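Local coordinates for protein galectin (Ovis aries, PDB 6N44) that is a galectin that binds beta-D-galactose and whose oligomeric assembly is critical for its anti-parasitic activity in sheep, at residues Y20-P31 with D130-L139; K34-G45 with S121-I131. All coordinates share one frame; numbering follows the deposited sequence.

Contact 1: residues Y20-P31 with D130-L139; sequences YMVKIKANLLSP and DIVLTSVDTL
Lys23 and Asp137, like Lys25 and Ser135, face each other as hydrogen-bonded pairs of two antiparallel strands, 20-28 and 131-138, at one margin of a sheet in the galectin beta-sandwich. The backbone ladder runs from Leu139 N, bonded to Met21 O, to Leu29 N, bonded to Asp130 O. A classic beta bulge offsets it midway, where Thr134 and Ser135 both face Lys25. Lys25 O takes a bond from Thr134 N at 2.9 Å and a weak one from Ser135 N at 3.3 Å, and the register shifts by one residue. At the C-terminus, the backbone Leu139 O accepts a hydrogen bond from Lys23 NZ of the second subunit.

Apolar contacts hold the inner face. Ile24 (chi1 -67°) splits its branches: CG2, anti to the backbone N, reaches Leu133 CD1 at 3.6 Å across the bulge, whereas CG1 lies alongside Val136 CG2 at 4.2 Å. Farther on, Leu28 CD2 meets Ile131 CG2 at 3.8 Å. Ile24, Leu133 and Val136 pack on strand 124-129 of the other sheet, and Ile24 and Ile131 on its strand 37-43.

Polar and solvated contacts occupy the opposite face. The aliphatic part of Lys25 runs past Ser135 OG, with CB 3.5 Å away. Finally, one water donates to Lys23 O at 2.7 Å and to Asp137 OD2, and accepts from Ser135 OG at 2.8 Å.

Contact 2: residues K34-G45 with S121-I131; sequences KNPELQVDFGTG and SVKMLDVRGDI
Asp130 meets Pro36 and Glu37 just beyond the Gly129 end of strand 124-129, which pairs antiparallel with strand 37-43 in the second sheet of the sandwich. Its CB rests against Pro36 CB at 3.6 Å. With chi1 at -53°, CG turns beside its own backbone N and sits close to Glu37 N and Pro36 CA. At the tip the two oxygens part: OD1 faces Lys34 NZ in a long salt bridge of 3.8 Å, while OD2 takes the N-H of Glu37 at 2.8 Å on its anti lone pair. Asp130 N returns a bond to Glu37 O, so two hydrogen bonds join the pair, one to the side chain and one between backbones.

At the far end Lys123 and Met124 both face Gly43, a classic beta bulge in which Gly43 O accepts from both amides. On the inner face, Leu125 CD1 stands over the centre of the Phe42 ring, 4.0 Å from its centroid in a CH-pi contact, and Val122 CG1 lies at the ring edge.

On the other face, Arg128 grips Asp126 side-on, NE to OD1 at 2.9 Å and NH2 to OD2 at 2.8 Å. Asp41, across from Asp126, forms a salt bridge with Arg55, a galactose-binding residue. Each of these two facing carboxylates thus has an arginine partner, which should ease the repulsion between them.

Contacts 1 and 2 are centred about 10 Å apart and represent the two sheets of one sandwich, sharing Asp130 and Ile131 where the chain passes from strand 124-129 into strand 131-138. Their inner faces pack directly: Val22 CG2 is 3.8 Å from Phe42 CE2, and Ile24 CD1 is 3.8 Å from Val127 CG2. The galactose-binding residues lie on the neighbouring strands, close to the Asp41 face of contact 2: the side chain of Asp41 is about 3 Å from that of Arg55 and about 9 Å from that of Asn66. From contact 1, the side chain of Ile24 is about 12 Å from that of Arg55, and the Met21 and Leu139 end of contact 1 packs against the second subunit.

Contact 1: residues Y20-P31 with D130-L139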
loop_
_atom_site.group_PDB
_atom_site.type_symbol
_atom_site.label_atom_id
_atom_site.label_comp_id
_atom_site.label_asym_id
_atom_site.label_seq_id
_atom_site.Cartn_x
_atom_site.Cartn_y
_atom_site.Cartn_z
ATOM N N TYR A 20 1.098 -4.314 -2.478
ATOM C CA TYR A 20 0.394 -4.876 -1.329
ATOM C C TYR A 20 0.866 -4.192 -0.053
ATOM O O TYR A 20 2.068 -3.995 0.137
ATOM C CB TYR A 20 0.649 -6.386 -1.240
ATOM C CG TYR A 20 -0.216 -7.128 -0.255
ATOM C CD1 TYR A 20 -1.373 -7.791 -0.679
ATOM C CD2 TYR A 20 0.122 -7.185 1.088
ATOM C CE1 TYR A 20 -2.167 -8.486 0.214
ATOM C CE2 TYR A 20 -0.666 -7.880 2.003
ATOM C CZ TYR A 20 -1.806 -8.521 1.561
ATOM O OH TYR A 20 -2.568 -9.224 2.454
ATOM N N MET A 21 -0.070 -3.850 0.829
ATOM C CA MET A 21 0.253 -3.121 2.046
ATOM C C MET A 21 -0.283 -3.844 3.268
ATOM O O MET A 21 -1.429 -4.307 3.268
ATOM C CB MET A 21 -0.305 -1.712 2.037
ATOM C CG MET A 21 0.095 -0.935 3.295
ATOM S SD MET A 21 -0.635 0.700 3.294
ATOM C CE MET A 21 -0.035 1.284 1.720
ATOM N N VAL A 22 0.564 -3.942 4.294
ATOM C CA VAL A 22 0.190 -4.357 5.640
ATOM C C VAL A 22 0.376 -3.154 6.551
ATOM O O VAL A 22 1.441 -2.521 6.534
ATOM C CB VAL A 22 1.059 -5.525 6.141
ATOM C CG1 VAL A 22 0.649 -5.919 7.584
ATOM C CG2 VAL A 22 0.996 -6.723 5.182
ATOM N N LYS A 23 -0.642 -2.839 7.349
ATOM C CA LYS A 23 -0.552 -1.757 8.322
ATOM C C LYS A 23 -0.892 -2.301 9.700
ATOM O O LYS A 23 -2.024 -2.734 9.934
ATOM C CB LYS A 23 -1.487 -0.601 7.984
ATOM C CG LYS A 23 -1.293 0.564 8.954
ATOM C CD LYS A 23 -2.286 1.680 8.752
ATOM C CE LYS A 23 -2.257 2.201 7.323
ATOM N NZ LYS A 23 -3.031 3.491 7.223
ATOM N N ILE A 24 0.079 -2.245 10.606
ATOM C CA ILE A 24 -0.040 -2.747 11.975
ATOM C C ILE A 24 -0.012 -1.559 12.921
ATOM O O ILE A 24 0.867 -0.696 12.816
ATOM C CB ILE A 24 1.108 -3.712 12.317
ATOM C CG1 ILE A 24 0.999 -4.986 11.479
ATOM C CG2 ILE A 24 1.154 -3.998 13.833
ATOM C CD1 ILE A 24 2.343 -5.636 11.202
ATOM N N LYS A 25 -0.955 -1.519 13.858
ATOM C CA LYS A 25 -0.945 -0.509 14.912
ATOM C C LYS A 25 -0.822 -1.226 16.249
ATOM O O LYS A 25 -1.654 -2.083 16.571
ATOM C CB LYS A 25 -2.201 0.359 14.860
ATOM C CG LYS A 25 -2.284 1.188 13.567
ATOM C CD LYS A 25 -3.490 2.092 13.534
ATOM C CE LYS A 25 -3.433 2.964 12.295
ATOM N NZ LYS A 25 -4.712 3.660 11.995
ATOM N N ALA A 26 0.219 -0.888 17.014
ATOM C CA ALA A 26 0.526 -1.603 18.250
ATOM C C ALA A 26 1.290 -0.688 19.202
ATOM O O ALA A 26 1.644 0.445 18.861
ATOM C CB ALA A 26 1.328 -2.880 17.961
ATOM N N ASN A 27 1.559 -1.208 20.403
ATOM C CA ASN A 27 2.316 -0.496 21.423
ATOM C C ASN A 27 3.127 -1.508 22.220
ATOM O O ASN A 27 2.585 -2.538 22.636
ATOM C CB ASN A 27 1.380 0.273 22.355
ATOM C CG ASN A 27 2.112 1.264 23.231
ATOM O OD1 ASN A 27 3.350 1.244 23.328
ATOM N ND2 ASN A 27 1.353 2.146 23.877
ATOM N N LEU A 28 4.407 -1.212 22.446
ATOM C CA LEU A 28 5.260 -2.123 23.202
ATOM C C LEU A 28 4.916 -2.094 24.686
ATOM O O LEU A 28 4.688 -1.029 25.270
ATOM C CB LEU A 28 6.734 -1.768 23.014
ATOM C CG LEU A 28 7.288 -1.843 21.596
ATOM C CD1 LEU A 28 8.541 -1.003 21.518
ATOM C CD2 LEU A 28 7.576 -3.288 21.215
ATOM N N LEU A 29 4.887 -3.280 25.286
ATOM C CA LEU A 29 4.673 -3.480 26.713
ATOM C C LEU A 29 5.970 -3.250 27.493
ATOM O O LEU A 29 7.046 -3.015 26.934
ATOM C CB LEU A 29 4.157 -4.899 26.987
ATOM C CG LEU A 29 2.738 -5.267 26.532
ATOM C CD1 LEU A 29 2.455 -6.757 26.649
ATOM C CD2 LEU A 29 1.709 -4.479 27.313
ATOM N N SER A 30 5.865 -3.359 28.817
ATOM C CA SER A 30 7.009 -3.352 29.725
ATOM C C SER A 30 7.059 -4.702 30.425
ATOM O O SER A 30 6.684 -4.813 31.600
ATOM C CB SER A 30 6.899 -2.225 30.746
ATOM O OG SER A 30 6.856 -0.967 30.107
ATOM N N PRO A 31 7.509 -5.750 29.745
ATOM C CA PRO A 31 7.522 -7.070 30.377
ATOM C C PRO A 31 8.508 -7.132 31.538
ATOM O O PRO A 31 9.538 -6.448 31.559
ATOM C CB PRO A 31 7.937 -8.007 29.237
ATOM C CG PRO A 31 8.692 -7.149 28.311
ATOM C CD PRO A 31 8.043 -5.795 28.375
ATOM N N ASP A 130 6.025 -8.683 22.636
ATOM C CA ASP A 130 5.596 -8.019 23.866
ATOM C C ASP A 130 4.858 -6.727 23.513
ATOM O O ASP A 130 5.348 -5.609 23.695
ATOM C CB ASP A 130 6.806 -7.772 24.753
ATOM C CG ASP A 130 7.588 -9.036 24.981
ATOM O OD1 ASP A 130 7.060 -9.913 25.705
ATOM O OD2 ASP A 130 8.692 -9.168 24.406
ATOM N N ILE A 131 3.640 -6.899 22.991
ATOM C CA ILE A 131 2.897 -5.784 22.420
ATOM C C ILE A 131 1.422 -5.890 22.775
ATOM O O ILE A 131 0.889 -6.981 22.998
ATOM C CB ILE A 131 3.064 -5.723 20.875
ATOM C CG1 ILE A 131 2.568 -7.015 20.228
ATOM C CG2 ILE A 131 4.515 -5.477 20.480
ATOM C CD1 ILE A 131 2.537 -6.960 18.698
ATOM N N VAL A 132 0.762 -4.738 22.819
ATOM C CA VAL A 132 -0.685 -4.668 22.669
ATOM C C VAL A 132 -0.967 -4.325 21.209
ATOM O O VAL A 132 -0.563 -3.261 20.720
ATOM C CB VAL A 132 -1.321 -3.650 23.626
ATOM C CG1 VAL A 132 -2.840 -3.592 23.392
ATOM C CG2 VAL A 132 -1.034 -4.040 25.078
ATOM N N LEU A 133 -1.625 -5.246 20.511
ATOM C CA LEU A 133 -1.892 -5.126 19.085
ATOM C C LEU A 133 -3.325 -4.639 18.908
ATOM O O LEU A 133 -4.264 -5.308 19.354
ATOM C CB LEU A 133 -1.691 -6.474 18.392
ATOM C CG LEU A 133 -2.010 -6.547 16.895
ATOM C CD1 LEU A 133 -1.010 -5.733 16.088
ATOM C CD2 LEU A 133 -2.015 -7.994 16.431
ATOM N N THR A 134 -3.497 -3.477 18.285
ATOM C CA THR A 134 -4.850 -2.942 18.156
ATOM C C THR A 134 -5.468 -3.160 16.783
ATOM O O THR A 134 -6.681 -3.368 16.706
ATOM C CB THR A 134 -4.902 -1.440 18.510
ATOM O OG1 THR A 134 -4.069 -0.683 17.626
ATOM C CG2 THR A 134 -4.443 -1.217 19.931
ATOM N N SER A 135 -4.687 -3.142 15.701
ATOM C CA SER A 135 -5.273 -3.422 14.393
ATOM C C SER A 135 -4.202 -3.910 13.431
ATOM O O SER A 135 -3.017 -3.595 13.569
ATOM C CB SER A 135 -5.979 -2.201 13.794
ATOM O OG SER A 135 -5.086 -1.113 13.659
ATOM N N VAL A 136 -4.647 -4.708 12.467
ATOM C CA VAL A 136 -3.824 -5.189 11.366
ATOM C C VAL A 136 -4.705 -5.100 10.131
ATOM O O VAL A 136 -5.770 -5.723 10.084
ATOM C CB VAL A 136 -3.336 -6.633 11.573
ATOM C CG1 VAL A 136 -2.526 -7.115 10.348
ATOM C CG2 VAL A 136 -2.526 -6.777 12.881
ATOM N N ASP A 137 -4.292 -4.307 9.154
ATOM C CA ASP A 137 -5.070 -4.132 7.948
ATOM C C ASP A 137 -4.199 -4.444 6.749
ATOM O O ASP A 137 -2.988 -4.202 6.764
ATOM C CB ASP A 137 -5.617 -2.709 7.849
ATOM C CG ASP A 137 -6.653 -2.427 8.896
ATOM O OD1 ASP A 137 -7.766 -2.969 8.759
ATOM O OD2 ASP A 137 -6.362 -1.683 9.865
ATOM N N THR A 138 -4.824 -4.983 5.702
ATOM C CA THR A 138 -4.110 -5.284 4.473
ATOM C C THR A 138 -4.912 -4.790 3.275
ATOM O O THR A 138 -6.145 -4.738 3.295
ATOM C CB THR A 138 -3.820 -6.789 4.328
ATOM O OG1 THR A 138 -5.050 -7.497 4.152
ATOM C CG2 THR A 138 -3.080 -7.355 5.561
ATOM N N LEU A 139 -4.182 -4.417 2.234
ATOM C CA LEU A 139 -4.755 -3.984 0.968
ATOM C C LEU A 139 -3.707 -4.178 -0.143
ATOM O O LEU A 139 -4.045 -4.698 -1.212
ATOM C CB LEU A 139 -5.206 -2.521 1.032
ATOM C CG LEU A 139 -5.951 -2.039 -0.202
ATOM C CD1 LEU A 139 -7.311 -2.740 -0.313
ATOM C CD2 LEU A 139 -6.098 -0.515 -0.175
HETATM O O HOH W 1 -3.985 -1.227 11.103
HETATM O O HOH W 2 -6.451 1.499 12.227
#

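Contact 2: residues K34-G45 with S121-I131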
loop_
_atom_site.group_PDB
_atom_site.type_symbol
_atom_site.label_atom_id
_atom_site.label_comp_id
_atom_site.label_asym_id
_atom_site.label_seq_id
_atom_site.Cartn_x
_atom_site.Cartn_y
_atom_site.Cartn_z
ATOM N N LYS A 34 12.743 -7.961 31.016
ATOM C CA LYS A 34 13.337 -8.027 29.684
ATOM C C LYS A 34 12.837 -6.860 28.848
ATOM O O LYS A 34 11.839 -6.215 29.176
ATOM C CB LYS A 34 13.021 -9.346 28.967
ATOM C CG LYS A 34 11.546 -9.513 28.621
ATOM C CD LYS A 34 11.319 -10.706 27.690
ATOM C CE LYS A 34 9.894 -11.238 27.824
ATOM N NZ LYS A 34 9.633 -12.436 26.973
ATOM N N ASN A 35 13.550 -6.600 27.775
ATOM C CA ASN A 35 13.117 -5.583 26.831
ATOM C C ASN A 35 12.071 -6.173 25.889
ATOM O O ASN A 35 12.246 -7.293 25.401
ATOM C CB ASN A 35 14.299 -5.051 26.026
ATOM C CG ASN A 35 15.330 -4.361 26.893
ATOM O OD1 ASN A 35 16.531 -4.595 26.760
ATOM N ND2 ASN A 35 14.864 -3.516 27.797
ATOM N N PRO A 36 10.994 -5.436 25.612
ATOM C CA PRO A 36 9.938 -5.952 24.721
ATOM C C PRO A 36 10.447 -6.212 23.303
ATOM O O PRO A 36 11.261 -5.462 22.765
ATOM C CB PRO A 36 8.899 -4.831 24.738
ATOM C CG PRO A 36 9.733 -3.568 25.016
ATOM C CD PRO A 36 10.744 -4.046 26.032
ATOM N N GLU A 37 9.946 -7.281 22.690
ATOM C CA GLU A 37 10.283 -7.639 21.319
ATOM C C GLU A 37 9.051 -7.519 20.433
ATOM O O GLU A 37 7.916 -7.646 20.895
ATOM C CB GLU A 37 10.808 -9.079 21.230
ATOM C CG GLU A 37 11.761 -9.466 22.332
ATOM C CD GLU A 37 12.484 -10.791 22.083
ATOM O OE1 GLU A 37 12.083 -11.548 21.165
ATOM O OE2 GLU A 37 13.476 -11.073 22.802
ATOM N N LEU A 38 9.296 -7.291 19.153
ATOM C CA LEU A 38 8.272 -7.292 18.120
ATOM C C LEU A 38 8.744 -8.194 16.990
ATOM O O LEU A 38 9.909 -8.132 16.587
ATOM C CB LEU A 38 8.019 -5.854 17.610
ATOM C CG LEU A 38 7.260 -5.697 16.297
ATOM C CD1 LEU A 38 5.837 -6.270 16.418
ATOM C CD2 LEU A 38 7.240 -4.228 15.913
ATOM N N GLN A 39 7.849 -9.037 16.476
ATOM C CA GLN A 39 8.233 -9.974 15.430
ATOM C C GLN A 39 7.109 -10.132 14.416
ATOM O O GLN A 39 5.974 -10.432 14.797
ATOM C CB GLN A 39 8.593 -11.347 16.012
ATOM C CG GLN A 39 9.054 -12.309 14.930
ATOM C CD GLN A 39 9.606 -13.571 15.523
ATOM O OE1 GLN A 39 10.736 -13.587 16.005
ATOM N NE2 GLN A 39 8.807 -14.626 15.524
ATOM N N VAL A 40 7.420 -9.934 13.136
ATOM C CA VAL A 40 6.438 -10.076 12.056
ATOM C C VAL A 40 6.972 -11.074 11.038
ATOM O O VAL A 40 8.049 -10.869 10.463
ATOM C CB VAL A 40 6.110 -8.740 11.362
ATOM C CG1 VAL A 40 5.075 -8.966 10.248
ATOM C CG2 VAL A 40 5.594 -7.707 12.364
ATOM N N ASP A 41 6.207 -12.134 10.795
ATOM C CA ASP A 41 6.592 -13.185 9.861
ATOM C C ASP A 41 5.666 -13.137 8.655
ATOM O O ASP A 41 4.445 -13.288 8.793
ATOM C CB ASP A 41 6.530 -14.578 10.503
ATOM C CG ASP A 41 7.739 -14.874 11.389
ATOM O OD1 ASP A 41 8.664 -14.036 11.424
ATOM O OD2 ASP A 41 7.774 -15.951 12.039
ATOM N N PHE A 42 6.254 -12.940 7.484
ATOM C CA PHE A 42 5.607 -13.276 6.220
ATOM C C PHE A 42 6.057 -14.697 5.907
ATOM O O PHE A 42 7.136 -14.918 5.351
ATOM C CB PHE A 42 6.003 -12.293 5.125
ATOM C CG PHE A 42 5.488 -10.881 5.340
ATOM C CD1 PHE A 42 6.074 -10.039 6.269
ATOM C CD2 PHE A 42 4.417 -10.403 4.596
ATOM C CE1 PHE A 42 5.601 -8.731 6.445
ATOM C CE2 PHE A 42 3.936 -9.111 4.780
ATOM C CZ PHE A 42 4.532 -8.273 5.699
ATOM N N GLY A 43 5.244 -15.679 6.314
ATOM C CA GLY A 43 5.613 -17.077 6.257
ATOM C C GLY A 43 4.828 -17.861 5.210
ATOM O O GLY A 43 3.847 -17.387 4.634
ATOM N N THR A 44 5.295 -19.093 4.959
ATOM C CA THR A 44 4.664 -19.935 3.943
ATOM C C THR A 44 3.461 -20.695 4.476
ATOM O O THR A 44 2.712 -21.265 3.677
ATOM C CB THR A 44 5.651 -20.946 3.343
ATOM O OG1 THR A 44 6.201 -21.773 4.379
ATOM C CG2 THR A 44 6.769 -20.238 2.588
ATOM N N GLY A 45 3.262 -20.729 5.789
ATOM C CA GLY A 45 2.098 -21.399 6.326
ATOM C C GLY A 45 2.083 -22.893 6.113
ATOM O O GLY A 45 1.011 -23.505 6.124
ATOM N N SER A 121 4.971 -17.027 -2.557
ATOM C CA SER A 121 4.985 -18.191 -1.678
ATOM C C SER A 121 4.577 -17.856 -0.245
ATOM O O SER A 121 4.364 -18.778 0.551
ATOM C CB SER A 121 6.373 -18.857 -1.699
ATOM O OG SER A 121 7.340 -18.082 -1.008
ATOM N N VAL A 122 4.460 -16.569 0.097
ATOM C CA VAL A 122 3.932 -16.175 1.400
ATOM C C VAL A 122 2.449 -16.514 1.464
ATOM O O VAL A 122 1.671 -16.141 0.576
ATOM C CB VAL A 122 4.162 -14.674 1.645
ATOM C CG1 VAL A 122 3.502 -14.231 2.965
ATOM C CG2 VAL A 122 5.648 -14.337 1.627
ATOM N N LYS A 123 2.048 -17.228 2.513
ATOM C CA LYS A 123 0.650 -17.581 2.711
ATOM C C LYS A 123 0.113 -17.205 4.076
ATOM O O LYS A 123 -1.093 -17.347 4.295
ATOM C CB LYS A 123 0.433 -19.093 2.529
ATOM C CG LYS A 123 0.932 -19.666 1.217
ATOM C CD LYS A 123 0.134 -19.152 0.060
ATOM C CE LYS A 123 0.831 -19.475 -1.263
ATOM N NZ LYS A 123 0.139 -18.825 -2.415
ATOM N N MET A 124 0.958 -16.756 5.006
ATOM C CA MET A 124 0.534 -16.580 6.391
ATOM C C MET A 124 1.301 -15.413 6.989
ATOM O O MET A 124 2.539 -15.415 7.000
ATOM C CB MET A 124 0.781 -17.860 7.197
ATOM C CG MET A 124 0.450 -17.744 8.669
ATOM S SD MET A 124 -1.289 -17.319 8.867
ATOM C CE MET A 124 -2.073 -18.758 8.130
ATOM N N LEU A 125 0.565 -14.430 7.477
ATOM C CA LEU A 125 1.116 -13.298 8.207
ATOM C C LEU A 125 0.984 -13.576 9.703
ATOM O O LEU A 125 -0.071 -14.009 10.164
ATOM C CB LEU A 125 0.378 -12.012 7.823
ATOM C CG LEU A 125 0.758 -10.771 8.649
ATOM C CD1 LEU A 125 2.161 -10.310 8.299
ATOM C CD2 LEU A 125 -0.253 -9.635 8.457
ATOM N N ASP A 126 2.060 -13.349 10.447
ATOM C CA ASP A 126 2.123 -13.682 11.869
ATOM C C ASP A 126 2.734 -12.488 12.580
ATOM O O ASP A 126 3.887 -12.130 12.312
ATOM C CB ASP A 126 2.961 -14.959 12.105
ATOM C CG ASP A 126 3.068 -15.370 13.586
ATOM O OD1 ASP A 126 3.201 -14.518 14.495
ATOM O OD2 ASP A 126 3.069 -16.584 13.851
ATOM N N VAL A 127 1.961 -11.866 13.466
ATOM C CA VAL A 127 2.403 -10.711 14.232
ATOM C C VAL A 127 2.364 -11.096 15.704
ATOM O O VAL A 127 1.322 -11.549 16.200
ATOM C CB VAL A 127 1.517 -9.479 13.969
ATOM C CG1 VAL A 127 1.992 -8.288 14.805
ATOM C CG2 VAL A 127 1.472 -9.143 12.463
ATOM N N ARG A 128 3.483 -10.899 16.400
ATOM C CA ARG A 128 3.567 -11.267 17.811
ATOM C C ARG A 128 4.647 -10.440 18.497
ATOM O O ARG A 128 5.420 -9.722 17.855
ATOM C CB ARG A 128 3.866 -12.755 17.977
ATOM C CG ARG A 128 5.218 -13.178 17.436
ATOM C CD ARG A 128 5.445 -14.680 17.695
ATOM N NE ARG A 128 4.518 -15.505 16.923
ATOM C CZ ARG A 128 4.095 -16.712 17.295
ATOM N NH1 ARG A 128 4.514 -17.245 18.440
ATOM N NH2 ARG A 128 3.242 -17.386 16.527
ATOM N N GLY A 129 4.698 -10.564 19.816
ATOM C CA GLY A 129 5.736 -9.944 20.609
ATOM C C GLY A 129 5.191 -9.438 21.930
ATOM O O GLY A 129 4.056 -9.713 22.324
ATOM N N ASP A 130 6.025 -8.683 22.636
ATOM C CA ASP A 130 5.596 -8.019 23.866
ATOM C C ASP A 130 4.858 -6.727 23.513
ATOM O O ASP A 130 5.348 -5.609 23.695
ATOM C CB ASP A 130 6.806 -7.772 24.753
ATOM C CG ASP A 130 7.588 -9.036 24.981
ATOM O OD1 ASP A 130 7.060 -9.913 25.705
ATOM O OD2 ASP A 130 8.692 -9.168 24.406
ATOM N N ILE A 131 3.640 -6.899 22.991
ATOM C CA ILE A 131 2.897 -5.784 22.420
ATOM C C ILE A 131 1.422 -5.890 22.775
ATOM O O ILE A 131 0.889 -6.981 22.998
ATOM C CB ILE A 131 3.064 -5.723 20.875
ATOM C CG1 ILE A 131 2.568 -7.015 20.228
ATOM C CG2 ILE A 131 4.515 -5.477 20.480
ATOM C CD1 ILE A 131 2.537 -6.960 18.698
HETATM O O HOH W 3 5.926 -13.389 14.023
HETATM O O HOH W 4 6.058 -16.709 14.119
#